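Local structure of regulatory protein RecX (3D5L) at residues I9-Y18 and F28-I36. The protein probably modulates the activity of the recombinase RecA. Sequence-based numbering, arbitrary orientation.
Sequences IEAQKRKGRY and FPVAESVLI. With SO4 (sulfate ion), chain C.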
loop_
_atom_site.group_PDB
_atom_site.type_symbol
_atom_site.label_atom_id
_atom_site.label_comp_id
_atom_site.label_asym_id
_atom_site.label_seq_id
_atom_site.Cartn_x
_atom_site.Cartn_y
_atom_site.Cartn_z
ATOM N N ILE A 9 0.804 2.535 37.805
ATOM C CA ILE A 9 0.842 2.269 36.377
ATOM C C ILE A 9 1.350 0.846 36.267
ATOM O O ILE A 9 2.471 0.550 36.664
ATOM C CB ILE A 9 1.804 3.220 35.658
ATOM C CG1 ILE A 9 1.319 4.663 35.826
ATOM C CG2 ILE A 9 1.900 2.847 34.190
ATOM C CD1 ILE A 9 2.241 5.704 35.210
ATOM N N GLU A 10 0.519 -0.049 35.762
ATOM C CA GLU A 10 0.953 -1.427 35.653
ATOM C C GLU A 10 0.906 -1.905 34.214
ATOM O O GLU A 10 -0.043 -1.624 33.478
ATOM C CB GLU A 10 0.087 -2.329 36.534
ATOM C CG GLU A 10 -1.316 -2.559 36.011
ATOM C CD GLU A 10 -1.975 -3.759 36.660
ATOM O OE1 GLU A 10 -2.996 -4.252 36.120
ATOM O OE2 GLU A 10 -1.465 -4.205 37.712
ATOM N N ALA A 11 1.940 -2.623 33.812
ATOM C CA ALA A 11 2.012 -3.134 32.462
ATOM C C ALA A 11 0.979 -4.234 32.331
ATOM O O ALA A 11 0.788 -5.021 33.255
ATOM C CB ALA A 11 3.408 -3.686 32.180
ATOM N N GLN A 12 0.295 -4.281 31.197
ATOM C CA GLN A 12 -0.689 -5.324 30.988
ATOM C C GLN A 12 0.127 -6.590 30.745
ATOM O O GLN A 12 1.355 -6.540 30.711
ATOM C CB GLN A 12 -1.558 -4.994 29.772
ATOM C CG GLN A 12 -2.194 -3.617 29.833
ATOM C CD GLN A 12 -3.246 -3.407 28.757
ATOM O OE1 GLN A 12 -3.199 -4.034 27.696
ATOM N NE2 GLN A 12 -4.187 -2.504 29.015
ATOM N N LYS A 13 -0.548 -7.721 30.570
ATOM C CA LYS A 13 0.153 -8.978 30.329
ATOM C C LYS A 13 0.986 -8.901 29.043
ATOM O O LYS A 13 2.141 -9.328 29.018
ATOM C CB LYS A 13 -0.854 -10.131 30.251
ATOM C CG LYS A 13 -0.219 -11.502 30.088
ATOM C CD LYS A 13 -1.271 -12.606 30.088
ATOM C CE LYS A 13 -0.628 -13.985 30.037
ATOM N NZ LYS A 13 0.287 -14.254 31.211
ATOM N N ARG A 14 0.406 -8.354 27.980
ATOM C CA ARG A 14 1.119 -8.224 26.713
ATOM C C ARG A 14 1.764 -6.837 26.650
ATOM O O ARG A 14 1.151 -5.848 27.032
ATOM C CB ARG A 14 0.147 -8.406 25.551
ATOM C CG ARG A 14 -0.826 -9.560 25.751
ATOM C CD ARG A 14 -0.371 -10.823 25.046
ATOM N NE ARG A 14 -0.314 -10.629 23.598
ATOM C CZ ARG A 14 -0.752 -11.511 22.701
ATOM N NH1 ARG A 14 -1.291 -12.660 23.095
ATOM N NH2 ARG A 14 -0.645 -11.241 21.405
ATOM N N LYS A 15 3.001 -6.773 26.167
ATOM C CA LYS A 15 3.733 -5.513 26.082
ATOM C C LYS A 15 3.125 -4.446 25.164
ATOM O O LYS A 15 2.447 -4.756 24.174
ATOM C CB LYS A 15 5.173 -5.777 25.628
ATOM C CG LYS A 15 5.292 -6.372 24.227
ATOM C CD LYS A 15 6.682 -6.949 23.985
ATOM C CE LYS A 15 6.847 -7.463 22.555
ATOM N NZ LYS A 15 6.699 -6.345 21.582
ATOM N N GLY A 16 3.382 -3.186 25.509
ATOM C CA GLY A 16 2.910 -2.080 24.700
ATOM C C GLY A 16 1.780 -1.250 25.265
ATOM O O GLY A 16 1.574 -0.108 24.836
ATOM N N ARG A 17 1.045 -1.816 26.217
ATOM C CA ARG A 17 -0.091 -1.125 26.817
ATOM C C ARG A 17 0.046 -1.116 28.331
ATOM O O ARG A 17 0.666 -2.017 28.905
ATOM C CB ARG A 17 -1.387 -1.838 26.450
ATOM C CG ARG A 17 -1.501 -2.285 25.005
ATOM C CD ARG A 17 -2.211 -1.268 24.182
ATOM N NE ARG A 17 -3.489 -0.882 24.775
ATOM C CZ ARG A 17 -4.122 0.240 24.460
ATOM N NH1 ARG A 17 -3.584 1.059 23.561
ATOM N NH2 ARG A 17 -5.262 0.561 25.055
ATOM N N TYR A 18 -0.559 -0.112 28.974
ATOM C CA TYR A 18 -0.501 0.028 30.428
ATOM C C TYR A 18 -1.848 0.331 31.057
ATOM O O TYR A 18 -2.715 0.941 30.432
ATOM C CB TYR A 18 0.464 1.145 30.807
ATOM C CG TYR A 18 1.871 0.915 30.319
ATOM C CD1 TYR A 18 2.816 0.266 31.126
ATOM C CD2 TYR A 18 2.253 1.307 29.032
ATOM C CE1 TYR A 18 4.105 0.018 30.661
ATOM C CE2 TYR A 18 3.534 1.061 28.558
ATOM C CZ TYR A 18 4.459 0.418 29.374
ATOM O OH TYR A 18 5.744 0.203 28.908
ATOM N N PHE A 28 -8.014 3.856 33.244
ATOM C CA PHE A 28 -8.014 3.613 31.801
ATOM C C PHE A 28 -6.687 3.089 31.279
ATOM O O PHE A 28 -5.663 3.155 31.965
ATOM C CB PHE A 28 -8.407 4.899 31.054
ATOM C CG PHE A 28 -7.514 6.062 31.345
ATOM C CD1 PHE A 28 -6.312 6.222 30.666
ATOM C CD2 PHE A 28 -7.869 6.999 32.308
ATOM C CE1 PHE A 28 -5.477 7.298 30.944
ATOM C CE2 PHE A 28 -7.043 8.075 32.594
ATOM C CZ PHE A 28 -5.841 8.228 31.910
ATOM N N PRO A 29 -6.686 2.553 30.047
ATOM C CA PRO A 29 -5.449 2.027 29.482
ATOM C C PRO A 29 -4.901 2.998 28.445
ATOM O O PRO A 29 -5.647 3.786 27.856
ATOM C CB PRO A 29 -5.920 0.748 28.844
ATOM C CG PRO A 29 -7.170 1.242 28.154
ATOM C CD PRO A 29 -7.824 2.177 29.190
ATOM N N VAL A 30 -3.597 2.945 28.222
ATOM C CA VAL A 30 -2.984 3.816 27.244
ATOM C C VAL A 30 -1.882 3.063 26.534
ATOM O O VAL A 30 -1.159 2.295 27.156
ATOM C CB VAL A 30 -2.384 5.082 27.905
ATOM C CG1 VAL A 30 -3.497 6.035 28.308
ATOM C CG2 VAL A 30 -1.573 4.698 29.134
ATOM N N ALA A 31 -1.784 3.260 25.225
ATOM C CA ALA A 31 -0.732 2.638 24.444
ATOM C C ALA A 31 0.531 3.314 24.968
ATOM O O ALA A 31 0.457 4.376 25.592
ATOM C CB ALA A 31 -0.919 2.943 22.937
ATOM N N GLU A 32 1.686 2.715 24.719
ATOM C CA GLU A 32 2.924 3.310 25.182
ATOM C C GLU A 32 3.115 4.727 24.623
ATOM O O GLU A 32 3.428 5.643 25.375
ATOM C CB GLU A 32 4.110 2.433 24.783
ATOM C CG GLU A 32 5.374 2.749 25.550
ATOM C CD GLU A 32 6.546 1.901 25.103
ATOM O OE1 GLU A 32 6.370 0.669 24.971
ATOM O OE2 GLU A 32 7.644 2.466 24.895
ATOM N N SER A 33 2.919 4.906 23.313
ATOM C CA SER A 33 3.094 6.216 22.669
ATOM C C SER A 33 2.225 7.317 23.270
ATOM O O SER A 33 2.593 8.492 23.236
ATOM C CB SER A 33 2.815 6.128 21.153
ATOM O OG SER A 33 1.423 6.175 20.851
ATOM N N VAL A 34 1.064 6.943 23.801
ATOM C CA VAL A 34 0.165 7.919 24.415
ATOM C C VAL A 34 0.664 8.240 25.820
ATOM O O VAL A 34 0.556 9.374 26.297
ATOM C CB VAL A 34 -1.266 7.373 24.515
ATOM C CG1 VAL A 34 -2.147 8.353 25.272
ATOM C CG2 VAL A 34 -1.812 7.123 23.120
ATOM N N LEU A 35 1.206 7.225 26.478
ATOM C CA LEU A 35 1.739 7.392 27.820
ATOM C C LEU A 35 2.897 8.380 27.743
ATOM O O LEU A 35 3.068 9.219 28.627
ATOM C CB LEU A 35 2.225 6.051 28.354
ATOM C CG LEU A 35 2.886 6.090 29.727
ATOM C CD1 LEU A 35 2.236 5.050 30.624
ATOM C CD2 LEU A 35 4.388 5.841 29.581
ATOM N N ILE A 36 3.675 8.279 26.668
ATOM C CA ILE A 36 4.817 9.163 26.453
ATOM C C ILE A 36 4.343 10.536 25.985
ATOM O O ILE A 36 4.814 11.563 26.469
ATOM C CB ILE A 36 5.765 8.601 25.381
ATOM C CG1 ILE A 36 6.326 7.250 25.833
ATOM C CG2 ILE A 36 6.889 9.594 25.115
ATOM C CD1 ILE A 36 7.076 6.508 24.746
HETATM S S SO4 C . -7.192 -2.222 26.230
HETATM O O1 SO4 C . -5.805 -1.922 26.630
HETATM O O2 SO4 C . -7.996 -2.387 27.455
HETATM O O3 SO4 C . -7.242 -3.456 25.432
HETATM O O4 SO4 C . -7.714 -1.114 25.401
#
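Y18 and V30 face each other as an antiparallel hydrogen-bonded pair, each amide spent on the other's carbonyl: Y18 N reaches V30 O at 3.1 Å, and V30 N lies in the carbonyl plane of Y18 O. Two residues on, where strand 25-31 gives way to helix 32-37, G16 O accepts E32 N (2.8 Å, bent to 131° at the hydrogen), linking G16 to the first residue of the helix. R17, paired with A31, bends its chain at chi2 (-94°) and chi3, which lays the guanidinium face over A31 N. These two donors do not bond each other; D58 OD1 serves both, by a salt bridge to R17 NH1 and a hydrogen bond from A31 N. R17 NE and NH2 grip O1 of a sulfate, probably from the crystallisation liquor, at the guanidinium edge; Q12 NE2, also bonded to N19 OD1, adds a straighter bond to O1 (2.9 Å, 162°). A leucine in place of R17 would probably leave D58 without its charged partner and strip the sulfate of its bonds from NE and NH2. On the opposite sheet face L35 CD1 packs against Y18 CD2 (4.1 Å) and I9 CG2. The contact lies at the open end of hairpin 17-22/25-31; strand 4-11 flanks 17-22 on its other edge, and V30 and F28 touch I54 of helix 48-71.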